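Exo beta-1,2-glucooligosaccharide sophorohydrolase (non-reducing end) from Parabacteroides distasonis hydrolyses linear beta-1,2-glucan and beta-1,2-glucooligosaccharides of four or more glucose units, releasing sophorose from the non-reducing end. Local coordinates of one contact, PDB 5Z06 (chain A, 2.10 Å), residues W586-S591 and G609-T614, beside the matching contact of the related putative glucoamylase from Bacteroides uniformis, PDB 4GL3 (chain B, 2.01 Å), residues W301-S306 and G322-T327. Both blocks share one frame: the second was fitted to the first on N, CA, C and O of the twelve residues, RMSD 0.61 Å. Numbering follows each deposited sequence.

Structure 1 (5Z06); sequences WGLTAS and GTMAPT.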
loop_
_atom_site.group_PDB
_atom_site.type_symbol
_atom_site.label_atom_id
_atom_site.label_comp_id
_atom_site.label_asym_id
_atom_site.label_seq_id
_atom_site.Cartn_x
_atom_site.Cartn_y
_atom_site.Cartn_z
ATOM N N TRP A 586 -4.962 13.120 -10.260
ATOM C CA TRP A 586 -3.687 13.243 -10.934
ATOM C C TRP A 586 -2.595 12.858 -9.972
ATOM O O TRP A 586 -2.839 12.746 -8.783
ATOM C CB TRP A 586 -3.490 14.691 -11.359
ATOM C CG TRP A 586 -3.374 15.632 -10.177
ATOM C CD1 TRP A 586 -4.397 16.186 -9.459
ATOM C CD2 TRP A 586 -2.171 16.086 -9.575
ATOM N NE1 TRP A 586 -3.887 16.977 -8.436
ATOM C CE2 TRP A 586 -2.526 16.925 -8.488
ATOM C CE3 TRP A 586 -0.828 15.874 -9.845
ATOM C CZ2 TRP A 586 -1.573 17.563 -7.687
ATOM C CZ3 TRP A 586 0.124 16.502 -9.040
ATOM C CH2 TRP A 586 -0.259 17.334 -7.979
ATOM N N GLY A 587 -1.380 12.744 -10.481
ATOM C CA GLY A 587 -0.206 12.420 -9.666
ATOM C C GLY A 587 0.251 11.014 -9.925
ATOM O O GLY A 587 0.466 10.246 -9.003
ATOM N N LEU A 588 0.429 10.684 -11.195
ATOM C CA LEU A 588 0.911 9.394 -11.563
ATOM C C LEU A 588 2.249 9.124 -10.937
ATOM O O LEU A 588 3.155 9.956 -10.984
ATOM C CB LEU A 588 0.982 9.246 -13.085
ATOM C CG LEU A 588 -0.430 9.156 -13.710
ATOM C CD1 LEU A 588 -0.402 9.330 -15.217
ATOM C CD2 LEU A 588 -1.081 7.838 -13.371
ATOM N N THR A 589 2.357 7.946 -10.341
ATOM C CA THR A 589 3.552 7.565 -9.607
ATOM C C THR A 589 3.533 6.040 -9.400
ATOM O O THR A 589 2.624 5.319 -9.852
ATOM C CB THR A 589 3.666 8.340 -8.258
ATOM O OG1 THR A 589 4.849 7.964 -7.550
ATOM C CG2 THR A 589 2.500 8.072 -7.371
ATOM N N ALA A 590 4.568 5.567 -8.729
ATOM C CA ALA A 590 4.754 4.151 -8.512
ATOM C C ALA A 590 3.767 3.602 -7.518
ATOM O O ALA A 590 3.475 4.223 -6.483
ATOM C CB ALA A 590 6.152 3.870 -8.022
ATOM N N SER A 591 3.297 2.399 -7.818
ATOM C CA SER A 591 2.560 1.612 -6.861
ATOM C C SER A 591 2.479 0.199 -7.346
ATOM O O SER A 591 2.720 -0.094 -8.537
ATOM C CB SER A 591 1.137 2.180 -6.685
ATOM O OG SER A 591 0.277 1.797 -7.739
ATOM N N GLY A 609 -4.215 3.963 -16.375
ATOM C CA GLY A 609 -5.431 4.314 -15.633
ATOM C C GLY A 609 -5.304 4.232 -14.131
ATOM O O GLY A 609 -6.233 4.584 -13.402
ATOM N N THR A 610 -4.138 3.806 -13.680
ATOM C CA THR A 610 -3.904 3.584 -12.278
ATOM C C THR A 610 -3.352 4.835 -11.648
ATOM O O THR A 610 -2.295 5.318 -12.049
ATOM C CB THR A 610 -2.881 2.493 -12.072
ATOM O OG1 THR A 610 -3.325 1.349 -12.778
ATOM C CG2 THR A 610 -2.710 2.185 -10.585
ATOM N N MET A 611 -4.048 5.294 -10.612
ATOM C CA MET A 611 -3.696 6.495 -9.902
ATOM C C MET A 611 -3.442 6.144 -8.437
ATOM O O MET A 611 -4.305 5.570 -7.776
ATOM C CB MET A 611 -4.840 7.496 -10.011
ATOM C CG MET A 611 -4.479 8.893 -9.516
ATOM S SD MET A 611 -3.121 9.638 -10.435
ATOM C CE MET A 611 -3.898 9.794 -12.039
ATOM N N ALA A 612 -2.256 6.493 -7.958
ATOM C CA ALA A 612 -1.897 6.321 -6.560
ATOM C C ALA A 612 -2.135 7.660 -5.877
ATOM O O ALA A 612 -1.468 8.644 -6.199
ATOM C CB ALA A 612 -0.444 5.893 -6.428
ATOM N N PRO A 613 -3.079 7.721 -4.926
ATOM C CA PRO A 613 -3.363 8.999 -4.265
ATOM C C PRO A 613 -2.147 9.719 -3.696
ATOM O O PRO A 613 -2.154 10.942 -3.585
ATOM C CB PRO A 613 -4.316 8.611 -3.134
ATOM C CG PRO A 613 -4.979 7.376 -3.619
ATOM C CD PRO A 613 -3.989 6.657 -4.477
ATOM N N THR A 614 -1.120 8.966 -3.330
ATOM C CA THR A 614 0.074 9.578 -2.778
ATOM C C THR A 614 0.711 10.589 -3.743
ATOM O O THR A 614 1.333 11.542 -3.296
ATOM C CB THR A 614 1.092 8.530 -2.300
ATOM O OG1 THR A 614 2.079 9.167 -1.497
ATOM C CG2 THR A 614 1.781 7.824 -3.482
HETATM O O HOH W 1 -2.693 10.956 -6.809
HETATM O O HOH W 2 -0.363 6.250 -10.286
#
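Met611 curls against Trp586 and Leu588. Its CG stands anti to the backbone N (chi1 -169°) and the chain then bends twice, laying SD 3.3 Å from C of Trp586. CE ends 3.7 Å from CD2 of Leu588; an unbranched, flexible residue suits so curved a path. Ala612 points its small CB at CG2 of Thr589, 3.8 Å off, and at CB of Ser591, 4.0 Å off. CG2 of Thr610 lies 4.1 Å from OG of Ser591; OG1 of Thr610 is hydrogen-bonded to Asn608 and Asn653, as a threonine hydroxyl can be at this buried place. One water lies between O of Trp586 and O of Ala612; another serves N of Thr589, O of Thr610 and N of Ala612. This is the buried crossing of two loop-and-strand segments, between helices 556-573 and 624-636, in the glucoamylase-like region.

Structure 2 (4GL3); sequences WGLTAS and GVITPT.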
loop_
_atom_site.group_PDB
_atom_site.type_symbol
_atom_site.label_atom_id
_atom_site.label_comp_id
_atom_site.label_asym_id
_atom_site.label_seq_id
_atom_site.Cartn_x
_atom_site.Cartn_y
_atom_site.Cartn_z
ATOM N N TRP B 301 -5.603 13.425 -10.243
ATOM C CA TRP B 301 -4.285 13.418 -10.876
ATOM C C TRP B 301 -3.264 12.850 -9.925
ATOM O O TRP B 301 -3.505 12.784 -8.713
ATOM C CB TRP B 301 -3.850 14.830 -11.280
ATOM C CG TRP B 301 -3.685 15.820 -10.153
ATOM C CD1 TRP B 301 -4.669 16.566 -9.574
ATOM C CD2 TRP B 301 -2.458 16.200 -9.485
ATOM N NE1 TRP B 301 -4.140 17.378 -8.588
ATOM C CE2 TRP B 301 -2.792 17.167 -8.510
ATOM C CE3 TRP B 301 -1.127 15.802 -9.602
ATOM C CZ2 TRP B 301 -1.845 17.751 -7.687
ATOM C CZ3 TRP B 301 -0.195 16.367 -8.776
ATOM C CH2 TRP B 301 -0.555 17.333 -7.829
ATOM N N GLY B 302 -2.127 12.449 -10.497
ATOM C CA GLY B 302 -0.964 12.015 -9.741
ATOM C C GLY B 302 -0.566 10.613 -10.146
ATOM O O GLY B 302 -1.215 9.638 -9.749
ATOM N N LEU B 303 0.517 10.516 -10.922
ATOM C CA LEU B 303 1.088 9.232 -11.358
ATOM C C LEU B 303 2.464 8.969 -10.716
ATOM O O LEU B 303 3.397 9.784 -10.813
ATOM C CB LEU B 303 1.220 9.220 -12.888
ATOM C CG LEU B 303 -0.052 9.427 -13.715
ATOM C CD1 LEU B 303 0.296 9.542 -15.197
ATOM C CD2 LEU B 303 -1.063 8.317 -13.449
ATOM N N THR B 304 2.567 7.821 -10.046
ATOM C CA THR B 304 3.801 7.362 -9.440
ATOM C C THR B 304 3.770 5.818 -9.288
ATOM O O THR B 304 2.749 5.165 -9.556
ATOM C CB THR B 304 4.008 8.050 -8.094
ATOM O OG1 THR B 304 5.349 7.865 -7.660
ATOM C CG2 THR B 304 3.031 7.516 -6.997
ATOM N N ALA B 305 4.894 5.252 -8.861
ATOM C CA ALA B 305 5.006 3.811 -8.602
ATOM C C ALA B 305 4.038 3.367 -7.510
ATOM O O ALA B 305 3.978 3.979 -6.424
ATOM C CB ALA B 305 6.457 3.407 -8.219
ATOM N N SER B 306 3.332 2.277 -7.775
ATOM C CA SER B 306 2.409 1.727 -6.796
ATOM C C SER B 306 1.846 0.390 -7.258
ATOM O O SER B 306 2.090 -0.032 -8.393
ATOM C CB SER B 306 1.252 2.723 -6.618
ATOM O OG SER B 306 0.421 2.766 -7.757
ATOM N N GLY B 322 -3.513 3.636 -16.413
ATOM C CA GLY B 322 -4.886 3.943 -15.928
ATOM C C GLY B 322 -5.023 4.031 -14.408
ATOM O O GLY B 322 -6.134 4.175 -13.906
ATOM N N VAL B 323 -3.891 3.944 -13.700
ATOM C CA VAL B 323 -3.808 3.867 -12.240
ATOM C C VAL B 323 -3.400 5.253 -11.703
ATOM O O VAL B 323 -2.367 5.798 -12.081
ATOM C CB VAL B 323 -2.779 2.787 -11.797
ATOM C CG1 VAL B 323 -2.603 2.743 -10.267
ATOM C CG2 VAL B 323 -3.167 1.405 -12.368
ATOM N N ILE B 324 -4.270 5.836 -10.885
ATOM C CA ILE B 324 -3.972 7.044 -10.107
ATOM C C ILE B 324 -3.598 6.591 -8.685
ATOM O O ILE B 324 -4.213 5.679 -8.107
ATOM C CB ILE B 324 -5.187 8.027 -10.121
ATOM C CG1 ILE B 324 -5.448 8.546 -11.543
ATOM C CG2 ILE B 324 -4.982 9.205 -9.137
ATOM C CD1 ILE B 324 -4.485 9.579 -12.122
ATOM N N THR B 325 -2.555 7.195 -8.139
ATOM C CA THR B 325 -1.984 6.767 -6.910
ATOM C C THR B 325 -1.964 7.987 -5.930
ATOM O O THR B 325 -1.227 8.971 -6.160
ATOM C CB THR B 325 -0.534 6.294 -7.148
ATOM O OG1 THR B 325 -0.493 5.195 -8.076
ATOM C CG2 THR B 325 0.115 5.961 -5.842
ATOM N N PRO B 326 -2.777 7.931 -4.841
ATOM C CA PRO B 326 -2.951 9.105 -3.984
ATOM C C PRO B 326 -1.685 9.731 -3.430
ATOM O O PRO B 326 -1.648 10.957 -3.306
ATOM C CB PRO B 326 -3.839 8.572 -2.850
ATOM C CG PRO B 326 -4.744 7.615 -3.564
ATOM C CD PRO B 326 -3.796 6.905 -4.527
ATOM N N THR B 327 -0.656 8.931 -3.116
ATOM C CA THR B 327 0.563 9.510 -2.599
ATOM C C THR B 327 1.229 10.502 -3.549
ATOM O O THR B 327 1.930 11.375 -3.066
ATOM C CB THR B 327 1.576 8.461 -2.117
ATOM O OG1 THR B 327 2.586 9.109 -1.326
ATOM C CG2 THR B 327 2.242 7.720 -3.301
HETATM O O HOH W 3 -2.495 11.390 -6.537
HETATM O O HOH W 4 -0.061 6.191 -10.496
#
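Ile324 lies against Trp301 and Leu303 with both its branches. Its CG1 stands anti to the carbonyl carbon (chi1 -65°), which sends CD1 to 3.9 Å from CD2 of Leu303. CG2 is left 3.9 Å from O of Trp301; a beta-branched residue can touch both at once. Thr325 has CB 3.8 Å from CG2 of Thr304 and 4.0 Å from CB of Ser306. Threonine also offers a methyl to Thr304 and a hydroxyl, OG1, 2.6 Å from OG of Ser306. CG1 of Val323, all carbon in its side chain, lies 3.9 Å from that OG. N of Thr325 bonds to O of Gly302 (3.2 Å, N-H...O angle 176°). One water lies between O of Trp301 and O of Thr325; another serves N of Thr304, O of Val323 and OG1 of Thr325. Helices 271-288 and 337-349 flank the contact.

How the two compare
Both proteins carry the same WGLTAS segment against a similar loop; the CA atoms that can be compared coincide within the error, and two waters sit at the same places. Leu588(A), Thr589(A), Thr614(A) and their counterparts keep their places.

At Thr610(A) / Val323(B) the exchange is nearly isosteric: after superposition OG1 of Thr610(A) and CG2 of Val323(B) are 0.4 Å apart, CG2 of Thr610(A) and CG1 of Val323(B) 0.7 Å. Where Thr610(A) has a hydroxyl, Val323(B) has a methyl, which cannot make hydrogen bonds such as those of Thr610(A) OG1 to Asn608(A) and Asn653(A). The touch on Ser591(A) / Ser306(B) stays.

Met611(A) and Ile324(B) reach the same neighbours by different routes. CE of Met611(A) and CD1 of Ile324(B) lie 0.6 Å apart, but SD of Met611(A) and CG1 of Ile324(B) have no counterparts. O of Gly302(B) stands 2.0 Å apart from the place of SD after superposition, probably too close for a sulfur placed as in Met611(A). O of Gly587(A) and O of Gly302(B) are 1.9 Å apart, with psi 51° against 105°. This goes with a hydrogen bond in structure 2 alone, Thr325(B) N to Gly302(B) O; Ala612(A) N and Gly587(A) O are 4.8 Å apart.

At Ala612(A) / Thr325(B) the CB contacts with Thr589(A) / Thr304(B) and Ser591(A) / Ser306(B) persist. OG1 and CG2 of Thr325(B) have no counterpart in Ala612(A), adding a hydroxyl and a methyl to the buried interface; OG1 of Thr325(B) also touches CG1 of Val323(B), 3.9 Å away.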